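Local coordinates for listeriolysin O (Listeria monocytogenes, PDB 4CDB), which forms oligomeric pores in cholesterol-containing host membranes and so lyses cells, after a major conformational change that carries it into the bilayer, at residues Asp43-Val48 / Glu367-Thr372; Val100-Asp105 / Gly184-Ala189; Val109-Leu114 / Ser229-Lys234; Leu116-Pro121 / Asn145-Arg150; Ala391-Ser396 / Val441-Cys446. One frame throughout, in Å; residues are numbered along the deposited sequence.

Contact 1: Asp43-Val48 / Glu367-Thr372; sequences DAVTNV and EYIETT. With NA (sodium ion), chain K; NA (sodium ion), chain R; NA (sodium ion), chain G.
Val45 and Glu367 meet where the loop 43-48 crosses the start of the strand segment 367-372, and they illustrate how a loop can be fastened to a strand without joining its sheet. Two hydrogen bonds frame the close-packed part. Glu367 N donates to Asp43 O at 3.1 Å, and in return Val45 N reaches Glu367 OE1 at 2.9 Å, meeting the carboxylate oxygen nearly along its C-O axis. The glutamate can turn back to the loop because CG stands beside its own backbone N (chi1 -62°) and the chain then runs extended. Beyond these bonds Val45 packs down on the strand: CG2 lies 3.6 Å from Tyr368 N and also touches Glu367 CB, while CG1 lies 3.9 Å from Ile369 CG1, the two side chains set at a slant.

The other side is looser and wetter. Thr46 and Asn47 are exposed, and Ile369 CD1 lies 3.8 Å from the backbone oxygen of Asn47; Pro49 also touches this isoleucine. At the Asp43 end a water donates to both Asp43 OD2 and Glu367 O, and the same OD2 binds a sodium ion at 2.7 Å. Tyr368 turns from the loop, and its OH binds a second sodium ion together with Glu171 and Gln178. The negative charge of Glu367 is thus probably offset in part by a backbone N-H, with Lys67 a weak, distant ion partner, and that of Asp43 probably by sodium and water.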
# COMPACT_ATOMS: atom_id res chain seq x y z
N ASP A 43 16.21 -1.59 3.04
CA ASP A 43 16.79 -2.75 3.70
C ASP A 43 17.44 -3.70 2.70
O ASP A 43 17.05 -3.76 1.54
CB ASP A 43 15.72 -3.52 4.48
CG ASP A 43 15.18 -2.75 5.66
OD1 ASP A 43 15.84 -1.78 6.09
OD2 ASP A 43 14.10 -3.11 6.16
N ALA A 44 18.44 -4.44 3.17
CA ALA A 44 19.03 -5.52 2.40
C ALA A 44 18.64 -6.84 3.06
O ALA A 44 18.98 -7.08 4.21
CB ALA A 44 20.54 -5.38 2.36
N VAL A 45 17.91 -7.69 2.33
CA VAL A 45 17.52 -8.99 2.87
C VAL A 45 18.66 -9.99 2.74
O VAL A 45 18.98 -10.42 1.63
CB VAL A 45 16.26 -9.55 2.18
CG1 VAL A 45 15.97 -10.96 2.68
CG2 VAL A 45 15.08 -8.63 2.42
N THR A 46 19.26 -10.36 3.87
CA THR A 46 20.40 -11.27 3.88
C THR A 46 19.98 -12.72 3.64
O THR A 46 20.68 -13.47 2.98
CB THR A 46 21.17 -11.19 5.21
OG1 THR A 46 20.30 -11.54 6.29
CG2 THR A 46 21.71 -9.79 5.44
N ASN A 47 18.83 -13.10 4.20
CA ASN A 47 18.35 -14.47 4.09
C ASN A 47 16.84 -14.57 4.26
O ASN A 47 16.22 -13.66 4.82
CB ASN A 47 19.05 -15.36 5.12
CG ASN A 47 18.58 -15.09 6.54
OD1 ASN A 47 17.74 -15.81 7.07
ND2 ASN A 47 19.12 -14.04 7.16
N VAL A 48 16.26 -15.66 3.79
CA VAL A 48 14.83 -15.89 3.92
C VAL A 48 14.54 -17.14 4.74
O VAL A 48 14.98 -18.23 4.38
CB VAL A 48 14.15 -16.02 2.54
CG1 VAL A 48 12.69 -16.41 2.70
CG2 VAL A 48 14.29 -14.73 1.75
N GLU A 367 14.71 -4.00 -0.42
CA GLU A 367 14.39 -5.42 -0.40
C GLU A 367 13.58 -5.72 0.85
O GLU A 367 13.79 -5.12 1.90
CB GLU A 367 15.67 -6.27 -0.41
CG GLU A 367 16.52 -6.09 -1.65
CD GLU A 367 17.81 -6.90 -1.59
OE1 GLU A 367 18.10 -7.47 -0.52
OE2 GLU A 367 18.52 -6.96 -2.61
N TYR A 368 12.64 -6.66 0.72
CA TYR A 368 11.79 -7.03 1.85
C TYR A 368 11.34 -8.48 1.77
O TYR A 368 11.36 -9.10 0.71
CB TYR A 368 10.59 -6.09 1.96
CG TYR A 368 9.62 -6.17 0.79
CD1 TYR A 368 9.82 -5.41 -0.35
CD2 TYR A 368 8.50 -6.98 0.85
CE1 TYR A 368 8.94 -5.48 -1.42
CE2 TYR A 368 7.61 -7.06 -0.20
CZ TYR A 368 7.83 -6.30 -1.33
OH TYR A 368 6.95 -6.37 -2.38
N ILE A 369 10.92 -9.03 2.91
CA ILE A 369 10.41 -10.39 2.96
C ILE A 369 8.89 -10.38 2.91
O ILE A 369 8.23 -9.85 3.80
CB ILE A 369 10.87 -11.11 4.24
CG1 ILE A 369 12.39 -11.24 4.26
CG2 ILE A 369 10.22 -12.48 4.34
CD1 ILE A 369 12.94 -11.88 5.52
N GLU A 370 8.34 -10.96 1.84
CA GLU A 370 6.90 -11.08 1.72
C GLU A 370 6.43 -12.36 2.40
O GLU A 370 6.84 -13.46 2.02
CB GLU A 370 6.48 -11.09 0.25
CG GLU A 370 4.98 -11.21 0.03
CD GLU A 370 4.62 -11.45 -1.42
OE1 GLU A 370 5.06 -12.47 -1.99
OE2 GLU A 370 3.88 -10.62 -1.99
N THR A 371 5.58 -12.22 3.41
CA THR A 371 5.06 -13.37 4.14
C THR A 371 3.63 -13.69 3.72
O THR A 371 2.74 -12.85 3.84
CB THR A 371 5.10 -13.13 5.65
OG1 THR A 371 6.44 -12.86 6.05
CG2 THR A 371 4.58 -14.36 6.40
N THR A 372 3.42 -14.90 3.21
CA THR A 372 2.09 -15.36 2.86
C THR A 372 1.75 -16.62 3.65
O THR A 372 2.62 -17.45 3.90
CB THR A 372 1.97 -15.66 1.35
OG1 THR A 372 2.94 -16.65 0.98
CG2 THR A 372 2.20 -14.40 0.54
NA NA K . 5.68 -3.91 -2.70
NA NA R . 12.04 -1.94 7.46
NA NA G . 0.77 -11.56 4.60
O HOH W 1 12.50 -4.82 4.37
O HOH W 2 -0.52 -10.22 2.96
O HOH W 3 0.71 -12.31 7.00

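Contact 2: Val100-Asp105 / Gly184-Ala189; sequences VENQPD and GTAFKA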
# COMPACT_ATOMS: atom_id res chain seq x y z
N VAL A 100 15.20 13.85 0.72
CA VAL A 100 14.69 12.49 0.66
C VAL A 100 13.96 12.15 1.96
O VAL A 100 12.94 11.45 1.95
CB VAL A 100 15.82 11.47 0.41
CG1 VAL A 100 15.28 10.05 0.38
CG2 VAL A 100 16.53 11.79 -0.90
N GLU A 101 14.46 12.67 3.07
CA GLU A 101 13.84 12.47 4.37
C GLU A 101 12.58 13.32 4.55
O GLU A 101 12.00 13.36 5.64
CB GLU A 101 14.82 12.78 5.50
CG GLU A 101 15.33 11.56 6.26
CD GLU A 101 16.65 11.05 5.73
OE1 GLU A 101 16.66 10.40 4.67
OE2 GLU A 101 17.69 11.31 6.38
N ASN A 102 12.17 14.02 3.49
CA ASN A 102 10.99 14.88 3.52
C ASN A 102 11.07 15.98 4.57
O ASN A 102 10.06 16.37 5.16
CB ASN A 102 9.71 14.07 3.69
CG ASN A 102 9.42 13.18 2.50
OD1 ASN A 102 8.93 12.06 2.65
ND2 ASN A 102 9.72 13.67 1.30
N GLN A 103 12.29 16.46 4.82
CA GLN A 103 12.50 17.64 5.65
C GLN A 103 13.70 18.43 5.13
O GLN A 103 14.72 18.56 5.80
CB GLN A 103 12.68 17.25 7.13
CG GLN A 103 13.63 16.09 7.38
CD GLN A 103 13.82 15.80 8.86
OE1 GLN A 103 12.88 15.91 9.65
NE2 GLN A 103 15.04 15.44 9.24
N PRO A 104 13.57 18.97 3.91
CA PRO A 104 14.71 19.56 3.20
C PRO A 104 15.28 20.80 3.88
O PRO A 104 14.56 21.55 4.54
CB PRO A 104 14.12 19.93 1.84
CG PRO A 104 12.67 20.18 2.12
CD PRO A 104 12.30 19.18 3.18
N ASP A 105 16.59 20.99 3.72
CA ASP A 105 17.25 22.20 4.19
C ASP A 105 16.93 23.34 3.23
O ASP A 105 17.16 23.24 2.03
CB ASP A 105 18.76 22.00 4.27
CG ASP A 105 19.15 20.89 5.23
OD1 ASP A 105 18.59 20.84 6.35
OD2 ASP A 105 20.01 20.06 4.87
N GLY A 184 7.34 7.36 0.44
CA GLY A 184 8.30 8.35 0.90
C GLY A 184 8.58 8.23 2.38
O GLY A 184 7.89 7.49 3.09
N THR A 185 9.59 8.95 2.86
CA THR A 185 9.97 8.94 4.27
C THR A 185 8.83 9.48 5.14
O THR A 185 8.74 9.17 6.34
CB THR A 185 11.26 9.76 4.51
OG1 THR A 185 12.31 9.24 3.68
CG2 THR A 185 11.70 9.69 5.96
N ALA A 186 7.96 10.27 4.53
CA ALA A 186 6.80 10.83 5.23
C ALA A 186 5.88 9.76 5.81
O ALA A 186 5.06 10.05 6.68
CB ALA A 186 6.02 11.75 4.30
N PHE A 187 6.02 8.52 5.34
CA PHE A 187 5.24 7.41 5.87
C PHE A 187 5.47 7.20 7.37
O PHE A 187 4.54 6.81 8.09
CB PHE A 187 5.51 6.11 5.10
CG PHE A 187 4.92 4.89 5.76
CD1 PHE A 187 3.56 4.62 5.66
CD2 PHE A 187 5.72 4.03 6.49
CE1 PHE A 187 3.02 3.51 6.28
CE2 PHE A 187 5.18 2.91 7.10
CZ PHE A 187 3.83 2.65 7.00
N LYS A 188 6.69 7.45 7.84
CA LYS A 188 7.04 7.25 9.24
C LYS A 188 6.19 8.13 10.15
O LYS A 188 5.75 7.70 11.22
CB LYS A 188 8.53 7.51 9.49
CG LYS A 188 9.46 6.72 8.58
CD LYS A 188 10.93 7.03 8.84
CE LYS A 188 11.51 6.11 9.91
NZ LYS A 188 12.97 5.88 9.71
N ALA A 189 5.95 9.37 9.73
CA ALA A 189 5.10 10.28 10.48
C ALA A 189 3.66 9.77 10.50
O ALA A 189 3.00 9.77 11.54
CB ALA A 189 5.15 11.68 9.88
O HOH W 4 11.23 10.09 0.32
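Asn102, the C-prime residue of the Schellman motif that ends the helix 97-100, meets Thr185 and Ala186 of the type I beta turn from Gly184 to Phe187, which leads toward the helix 187-194. Thr185 and Asn102 carry most of the contact. The threonine hydroxyl OG1 donates to Val100 O at 2.9 Å, coming in 35° out of the carbonyl plane. Its rotamer sets OG1 beside the backbone N (chi1 -56°) and leaves CG2 against Glu101, 4.1 Å from Glu101 CG. Asn102 also accepts from the turn: its OD1 takes the N-H of Ala186, with Ala186 N at 2.8 Å. This donor lies in the carbonyl plane, on a lone pair, although the angle at the hydrogen is only 132°.

Asn102 has positive phi, and the residue that closes one helix thus also receives an N-H from the turn. Ala186 CB packs on the same amide, 3.4 Å from Asn102 OD1. A water donates to Val100 O and accepts from Thr185 N, giving the carbonyl a second donor beside the hydroxyl. Ile77 and Gln78 of the strand 77-78 also touch Asn102. The turn belongs to residues 176-189, which form a membrane-spanning beta strand in the pore but are largely helical here.

Contact 3: Val109-Leu114 / Ser229-Lys234; sequences VKRDSL and SRFFGK
Arg111 lays NH2 over one face of the Phe231 ring, 3.7 Å from Phe231 CG, with the guanidinium and ring planes 60° apart. The side chain is bent at chi2 and chi3 (-64° and -55°), bends that turn CD and then NE back to the opposite segment. There NE donates to Phe231 O at 2.9 Å, with the oxygen at the edge of the guanidinium and in its plane. Asp112 N is a second donor to this carbonyl, at 3.2 Å, and the two N-H groups arrive from opposite faces of the carbonyl plane.

Further along, Arg230 grips Ser113 end-on: NH1 donates to Ser113 O at 3.2 Å and NH2 to Ser113 OG at 3.1 Å, both oxygens tilted from the guanidinium plane. Asp112 OD2 offers NH1 a long salt bridge that rests on charge alone, while its OD1 is hydrogen-bonded to Ser10. At the other end Gly233 N donates to Lys110 O, and Val109 CG2 touches the edge of the Phe232 ring, 3.7 Å from CD1.

A single beta bridge, Arg111 with Phe232, joins the two loops. Leu92 of the strand 92-94 packs on Val109, Arg111 and both phenylalanines, and Phe232 also meets Ile27 of the helix 14-28 and Leu241 of the helix 238-243.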
# COMPACT_ATOMS: atom_id res chain seq x y z
N VAL A 109 18.68 32.56 2.05
CA VAL A 109 19.17 33.73 1.33
C VAL A 109 18.03 34.66 0.93
O VAL A 109 16.88 34.23 0.82
CB VAL A 109 19.94 33.33 0.05
CG1 VAL A 109 21.23 32.62 0.40
CG2 VAL A 109 19.06 32.46 -0.84
N LYS A 110 18.35 35.92 0.70
CA LYS A 110 17.36 36.87 0.20
C LYS A 110 16.98 36.53 -1.23
O LYS A 110 17.76 35.94 -1.97
CB LYS A 110 17.88 38.30 0.31
CG LYS A 110 17.84 38.86 1.72
CD LYS A 110 19.04 39.76 1.99
CE LYS A 110 18.77 40.71 3.15
NZ LYS A 110 19.95 41.58 3.41
N ARG A 111 15.76 36.90 -1.61
CA ARG A 111 15.18 36.46 -2.87
C ARG A 111 14.88 37.62 -3.80
O ARG A 111 14.66 38.75 -3.36
CB ARG A 111 13.89 35.68 -2.59
CG ARG A 111 14.08 34.48 -1.69
CD ARG A 111 14.96 33.44 -2.34
NE ARG A 111 14.44 33.05 -3.65
CZ ARG A 111 13.50 32.14 -3.84
NH1 ARG A 111 12.97 31.50 -2.80
NH2 ARG A 111 13.08 31.85 -5.06
N ASP A 112 14.87 37.34 -5.10
CA ASP A 112 14.41 38.31 -6.09
C ASP A 112 12.93 38.03 -6.37
O ASP A 112 12.20 37.60 -5.48
CB ASP A 112 15.24 38.22 -7.37
CG ASP A 112 15.26 39.52 -8.16
OD1 ASP A 112 14.31 40.32 -8.03
OD2 ASP A 112 16.23 39.74 -8.92
N SER A 113 12.50 38.27 -7.60
CA SER A 113 11.09 38.09 -7.95
C SER A 113 10.84 36.77 -8.68
O SER A 113 11.75 36.19 -9.26
CB SER A 113 10.60 39.26 -8.82
OG SER A 113 11.32 39.31 -10.04
N LEU A 114 9.59 36.31 -8.62
CA LEU A 114 9.15 35.15 -9.39
C LEU A 114 7.68 35.29 -9.79
O LEU A 114 6.95 36.10 -9.22
CB LEU A 114 9.39 33.84 -8.62
CG LEU A 114 8.91 33.66 -7.18
CD1 LEU A 114 7.39 33.54 -7.06
CD2 LEU A 114 9.57 32.44 -6.57
N SER A 229 21.01 32.64 -11.30
CA SER A 229 21.10 33.76 -10.37
C SER A 229 19.80 34.54 -10.21
O SER A 229 19.68 35.37 -9.31
CB SER A 229 22.22 34.72 -10.79
OG SER A 229 21.99 35.22 -12.10
N ARG A 230 18.82 34.28 -11.08
CA ARG A 230 17.57 35.04 -11.07
C ARG A 230 16.78 34.93 -9.77
O ARG A 230 16.06 35.85 -9.40
CB ARG A 230 16.68 34.66 -12.26
CG ARG A 230 16.67 35.67 -13.39
CD ARG A 230 16.31 37.07 -12.89
NE ARG A 230 14.90 37.41 -13.09
CZ ARG A 230 14.00 37.47 -12.12
NH1 ARG A 230 14.34 37.21 -10.86
NH2 ARG A 230 12.74 37.80 -12.40
N PHE A 231 16.91 33.80 -9.08
CA PHE A 231 16.14 33.58 -7.86
C PHE A 231 16.75 34.24 -6.64
O PHE A 231 16.09 34.41 -5.61
CB PHE A 231 15.94 32.08 -7.61
CG PHE A 231 14.78 31.49 -8.36
CD1 PHE A 231 13.88 32.31 -9.03
CD2 PHE A 231 14.57 30.12 -8.39
CE1 PHE A 231 12.80 31.77 -9.71
CE2 PHE A 231 13.50 29.57 -9.07
CZ PHE A 231 12.61 30.40 -9.74
N PHE A 232 18.02 34.64 -6.74
CA PHE A 232 18.72 35.23 -5.61
C PHE A 232 18.60 36.74 -5.58
O PHE A 232 18.53 37.39 -6.63
CB PHE A 232 20.19 34.82 -5.62
CG PHE A 232 20.39 33.34 -5.52
CD1 PHE A 232 20.29 32.69 -4.30
CD2 PHE A 232 20.69 32.59 -6.65
CE1 PHE A 232 20.47 31.32 -4.20
CE2 PHE A 232 20.88 31.22 -6.56
CZ PHE A 232 20.77 30.59 -5.34
N GLY A 233 18.58 37.30 -4.37
CA GLY A 233 18.59 38.75 -4.20
C GLY A 233 19.88 39.35 -4.73
O GLY A 233 20.89 38.65 -4.84
N LYS A 234 19.84 40.64 -5.05
CA LYS A 234 20.98 41.30 -5.68
C LYS A 234 22.20 41.42 -4.77
O LYS A 234 23.29 41.74 -5.23
CB LYS A 234 20.57 42.69 -6.17
CG LYS A 234 20.13 43.63 -5.07
CD LYS A 234 19.57 44.92 -5.66
CE LYS A 234 19.12 45.88 -4.57
NZ LYS A 234 18.51 47.12 -5.12
O HOH W 5 13.02 34.20 -6.51
O HOH W 6 18.55 38.00 -9.60

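Contact 4: Leu116-Pro121 / Asn145-Arg150; sequences LSIDLP and NTLVER
Leu147 projects from the helix 137-152 as a knob aimed at the strand 116-118, and its CD1 settles on the backbone between Leu116 and Ile118. That methyl lies 4.0 Å from Ile118 CB and 4.2 Å from Leu116 O, with Leu116 CB a little farther off at 4.4 Å. It sits over the backbone of Ser117, whose CB points away from the helix, between the side chains of Leu116 and Ile118. The leucine side chain slides past that of Ile118 in the opposite direction.

Ile118 supplies the return bump. Its CG1 is anti to the backbone N (chi1 -162°), and CD1 beyond it reaches Val148 CG2 at 4.0 Å, the two side chains crossing at about a right angle. Its other branch, CG2, rests against Leu147 CB at 4.2 Å. The isoleucine is therefore flanked by successive helix residues, and every touching residue is buried.

The interface is wholly apolar in its side-chain contacts. Ile130 of the neighbouring strand 129-132 extends the seat of Leu147, while Tyr218 of the strand 207-222 touches both Ile118 and Val148. The axes of strand segment 116-118 and helix segment 145-150 come within 9.2 Å at an angle of 34°, the layered packing of a helix against the face of an antiparallel sheet.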
# COMPACT_ATOMS: atom_id res chain seq x y z
N LEU A 116 4.10 33.29 -10.02
CA LEU A 116 3.31 32.13 -9.64
C LEU A 116 2.13 31.96 -10.59
O LEU A 116 1.55 32.94 -11.06
CB LEU A 116 2.80 32.26 -8.21
CG LEU A 116 3.86 32.21 -7.11
CD1 LEU A 116 3.22 32.39 -5.75
CD2 LEU A 116 4.64 30.90 -7.17
N SER A 117 1.78 30.71 -10.87
CA SER A 117 0.64 30.40 -11.73
C SER A 117 -0.19 29.26 -11.15
O SER A 117 0.36 28.31 -10.58
CB SER A 117 1.12 30.05 -13.14
OG SER A 117 0.05 29.59 -13.94
N ILE A 118 -1.51 29.36 -11.29
CA ILE A 118 -2.42 28.36 -10.74
C ILE A 118 -3.21 27.68 -11.86
O ILE A 118 -3.48 28.30 -12.89
CB ILE A 118 -3.38 28.99 -9.69
CG1 ILE A 118 -4.02 27.92 -8.81
CG2 ILE A 118 -4.44 29.86 -10.37
CD1 ILE A 118 -4.69 28.48 -7.57
N ASP A 119 -3.57 26.41 -11.66
CA ASP A 119 -4.21 25.64 -12.72
C ASP A 119 -5.73 25.47 -12.55
O ASP A 119 -6.32 24.57 -13.14
CB ASP A 119 -3.55 24.27 -12.85
CG ASP A 119 -3.77 23.39 -11.63
OD1 ASP A 119 -4.12 23.93 -10.56
OD2 ASP A 119 -3.57 22.16 -11.73
N LEU A 120 -6.35 26.34 -11.76
CA LEU A 120 -7.80 26.29 -11.57
C LEU A 120 -8.51 26.58 -12.88
O LEU A 120 -8.07 27.42 -13.66
CB LEU A 120 -8.24 27.25 -10.46
CG LEU A 120 -8.02 26.77 -9.03
CD1 LEU A 120 -8.30 27.89 -8.03
CD2 LEU A 120 -8.90 25.57 -8.74
N PRO A 121 -9.62 25.86 -13.14
CA PRO A 121 -10.28 25.88 -14.45
C PRO A 121 -10.92 27.22 -14.82
O PRO A 121 -11.47 27.91 -13.96
CB PRO A 121 -11.36 24.81 -14.31
CG PRO A 121 -11.66 24.77 -12.85
CD PRO A 121 -10.34 25.00 -12.18
N ASN A 145 -3.04 32.64 -1.85
CA ASN A 145 -4.39 32.99 -1.40
C ASN A 145 -5.06 34.01 -2.32
O ASN A 145 -6.28 34.00 -2.48
CB ASN A 145 -4.36 33.51 0.04
CG ASN A 145 -3.85 32.47 1.02
OD1 ASN A 145 -3.89 31.27 0.74
ND2 ASN A 145 -3.38 32.93 2.17
N THR A 146 -4.25 34.89 -2.91
CA THR A 146 -4.76 35.90 -3.83
C THR A 146 -5.29 35.26 -5.11
O THR A 146 -6.35 35.64 -5.61
CB THR A 146 -3.67 36.94 -4.17
OG1 THR A 146 -3.15 37.51 -2.96
CG2 THR A 146 -4.25 38.05 -5.04
N LEU A 147 -4.55 34.28 -5.63
CA LEU A 147 -4.97 33.55 -6.83
C LEU A 147 -6.24 32.74 -6.59
O LEU A 147 -7.13 32.71 -7.44
CB LEU A 147 -3.84 32.63 -7.32
CG LEU A 147 -2.60 33.30 -7.91
CD1 LEU A 147 -1.58 32.26 -8.32
CD2 LEU A 147 -2.97 34.20 -9.09
N VAL A 148 -6.31 32.08 -5.44
CA VAL A 148 -7.47 31.27 -5.08
C VAL A 148 -8.73 32.12 -4.95
O VAL A 148 -9.81 31.75 -5.42
CB VAL A 148 -7.23 30.47 -3.78
CG1 VAL A 148 -8.53 29.88 -3.26
CG2 VAL A 148 -6.20 29.38 -4.00
N GLU A 149 -8.60 33.28 -4.31
CA GLU A 149 -9.72 34.20 -4.16
C GLU A 149 -10.17 34.77 -5.50
O GLU A 149 -11.36 34.98 -5.72
CB GLU A 149 -9.37 35.34 -3.20
CG GLU A 149 -9.50 34.96 -1.74
CD GLU A 149 -10.89 34.46 -1.38
OE1 GLU A 149 -11.88 35.08 -1.83
OE2 GLU A 149 -10.99 33.45 -0.65
N ARG A 150 -9.20 35.02 -6.38
CA ARG A 150 -9.50 35.53 -7.71
C ARG A 150 -10.34 34.55 -8.52
O ARG A 150 -11.23 34.95 -9.28
CB ARG A 150 -8.21 35.89 -8.46
CG ARG A 150 -8.02 37.39 -8.66
CD ARG A 150 -6.55 37.79 -8.71
NE ARG A 150 -5.84 37.20 -9.85
CZ ARG A 150 -4.59 37.50 -10.18
NH1 ARG A 150 -3.91 38.39 -9.47
NH2 ARG A 150 -4.02 36.91 -11.23

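Contact 5: Ala391-Ser396 / Val441-Cys446; sequences AQFNIS and VYAKEC. With ACT (acetate ion), chain B.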
# COMPACT_ATOMS: atom_id res chain seq x y z
N ALA A 391 -18.98 -56.21 8.23
CA ALA A 391 -18.27 -55.26 7.39
C ALA A 391 -16.84 -55.03 7.85
O ALA A 391 -16.53 -55.13 9.04
CB ALA A 391 -19.02 -53.94 7.34
N GLN A 392 -15.96 -54.72 6.90
CA GLN A 392 -14.59 -54.31 7.22
C GLN A 392 -14.24 -53.05 6.45
O GLN A 392 -14.49 -52.97 5.24
CB GLN A 392 -13.59 -55.42 6.90
CG GLN A 392 -13.58 -56.58 7.89
CD GLN A 392 -12.42 -57.53 7.68
OE1 GLN A 392 -11.46 -57.22 6.97
NE2 GLN A 392 -12.49 -58.70 8.31
N PHE A 393 -13.66 -52.08 7.14
CA PHE A 393 -13.28 -50.82 6.51
C PHE A 393 -11.78 -50.72 6.32
O PHE A 393 -11.00 -51.32 7.06
CB PHE A 393 -13.76 -49.64 7.36
CG PHE A 393 -15.24 -49.61 7.58
CD1 PHE A 393 -15.81 -50.28 8.65
CD2 PHE A 393 -16.07 -48.91 6.72
CE1 PHE A 393 -17.17 -50.26 8.86
CE2 PHE A 393 -17.44 -48.89 6.92
CZ PHE A 393 -17.99 -49.56 7.99
N ASN A 394 -11.38 -49.97 5.30
CA ASN A 394 -9.99 -49.60 5.13
C ASN A 394 -9.88 -48.13 4.75
O ASN A 394 -10.13 -47.75 3.61
CB ASN A 394 -9.31 -50.48 4.08
CG ASN A 394 -7.80 -50.33 4.10
OD1 ASN A 394 -7.25 -49.38 3.53
ND2 ASN A 394 -7.12 -51.26 4.76
N ILE A 395 -9.53 -47.30 5.73
CA ILE A 395 -9.45 -45.87 5.50
C ILE A 395 -8.05 -45.35 5.77
O ILE A 395 -7.49 -45.58 6.84
CB ILE A 395 -10.48 -45.11 6.37
CG1 ILE A 395 -11.88 -45.66 6.11
CG2 ILE A 395 -10.42 -43.62 6.09
CD1 ILE A 395 -12.97 -44.97 6.88
N SER A 396 -7.47 -44.67 4.78
CA SER A 396 -6.11 -44.16 4.88
C SER A 396 -6.02 -42.73 4.35
O SER A 396 -6.92 -42.26 3.66
CB SER A 396 -5.14 -45.06 4.10
OG SER A 396 -5.49 -45.12 2.73
N VAL A 441 -11.29 -44.07 1.12
CA VAL A 441 -12.33 -44.75 1.87
C VAL A 441 -12.74 -46.05 1.18
O VAL A 441 -13.25 -46.03 0.06
CB VAL A 441 -13.57 -43.86 2.05
CG1 VAL A 441 -14.69 -44.63 2.73
CG2 VAL A 441 -13.20 -42.61 2.84
N TYR A 442 -12.50 -47.17 1.86
CA TYR A 442 -12.84 -48.49 1.34
C TYR A 442 -13.70 -49.27 2.34
O TYR A 442 -13.46 -49.21 3.54
CB TYR A 442 -11.57 -49.28 1.01
CG TYR A 442 -11.81 -50.67 0.49
CD1 TYR A 442 -12.02 -50.90 -0.87
CD2 TYR A 442 -11.83 -51.77 1.34
CE1 TYR A 442 -12.24 -52.17 -1.35
CE2 TYR A 442 -12.05 -53.05 0.86
CZ TYR A 442 -12.25 -53.24 -0.49
OH TYR A 442 -12.47 -54.51 -0.97
N ALA A 443 -14.68 -50.01 1.83
CA ALA A 443 -15.51 -50.84 2.69
C ALA A 443 -15.99 -52.08 1.94
O ALA A 443 -16.38 -52.00 0.78
CB ALA A 443 -16.70 -50.05 3.21
N LYS A 444 -15.93 -53.23 2.62
CA LYS A 444 -16.42 -54.48 2.05
C LYS A 444 -17.32 -55.21 3.04
O LYS A 444 -17.26 -54.98 4.25
CB LYS A 444 -15.26 -55.38 1.63
CG LYS A 444 -14.34 -55.80 2.77
CD LYS A 444 -13.19 -56.67 2.26
CE LYS A 444 -12.29 -57.10 3.41
NZ LYS A 444 -11.14 -57.93 2.95
N GLU A 445 -18.16 -56.11 2.53
CA GLU A 445 -19.08 -56.85 3.38
C GLU A 445 -19.03 -58.34 3.07
O GLU A 445 -18.90 -58.75 1.92
CB GLU A 445 -20.51 -56.31 3.23
CG GLU A 445 -21.05 -56.32 1.81
CD GLU A 445 -21.99 -57.49 1.53
OE1 GLU A 445 -22.13 -58.37 2.40
OE2 GLU A 445 -22.58 -57.51 0.44
N CYS A 446 -19.14 -59.16 4.12
CA CYS A 446 -19.11 -60.61 3.96
C CYS A 446 -20.45 -61.16 3.48
O CYS A 446 -21.45 -61.11 4.20
CB CYS A 446 -18.70 -61.28 5.28
SG CYS A 446 -18.52 -63.08 5.17
C ACT B . -10.36 -61.00 4.73
O ACT B . -10.42 -59.75 4.71
OXT ACT B . -10.31 -61.67 3.68
CH3 ACT B . -10.40 -61.71 6.05
O HOH W 7 -8.83 -57.82 5.53
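Gln392 and Lys444 form a hydrogen-bonded pair of two antiparallel strands, and their side chains run side by side, pointing the same way, with Gln392 OE1 3.7 Å from Lys444 CE. Lys444 CG stands between the backbone N and the carbonyl carbon (chi1 62°), and the chain runs extended from there. NZ donates to an oxygen of an acetate ion, probably from the crystallisation liquor, at 2.6 Å. A water joins the group, donating to Gln392 OE1 and to the acetate. On the same face Asn394 CB packs obliquely on the Tyr442 ring, 3.9 Å from CD2.

The backbones set this spacing. Gln392 N to Lys444 O and Lys444 N to Gln392 O are both 3.0 Å and nearly straight. The next pair is less even: Asn394 N donates to Tyr442 O at 2.8 Å from above the carbonyl plane, whereas the return bond from Tyr442 N is weak. Both strands belong to the four-stranded sheet of the membrane-binding beta sandwich at the far end of the toxin, and Glu445 and Cys446 begin its conserved undecapeptide.

On the opposite face Ala391, Phe393, Ile395, Val441 and Ala443 form a buried apolar patch; Glu445 starts there too, but its end leads away. Phe393 CD2 approaches Ala443 CB at 3.7 Å, and Ile383 and Ile473 from the facing sheet pack on Phe393. On the polar face, Trp454 makes a cation-pi contact with Lys444, Ser421 binds Gln392 NE2, and Thr456 holds the hydroxyl of Tyr442.

Overall arrangement
The contacts spread along an elongated molecule. Contact 1 ties a loop to the long strand 362-385, and its wide chain loop encloses contacts 2, 3 and 4. Contact 5 follows in series in the beta sandwich, about 93 Å from contact 3 between centres. Contacts 2 and 3 cross along the chain, and contact 4 is nested within both; these three have centres 23 to 27 Å apart. Contact 4 packs on the large antiparallel sheet, which contact 3 borders through the strand 92-94. Contact 2 includes part of a segment that becomes membrane-spanning in the pore, whereas contact 5 takes in the first two residues of the undecapeptide, so insertion and membrane-binding elements start far apart.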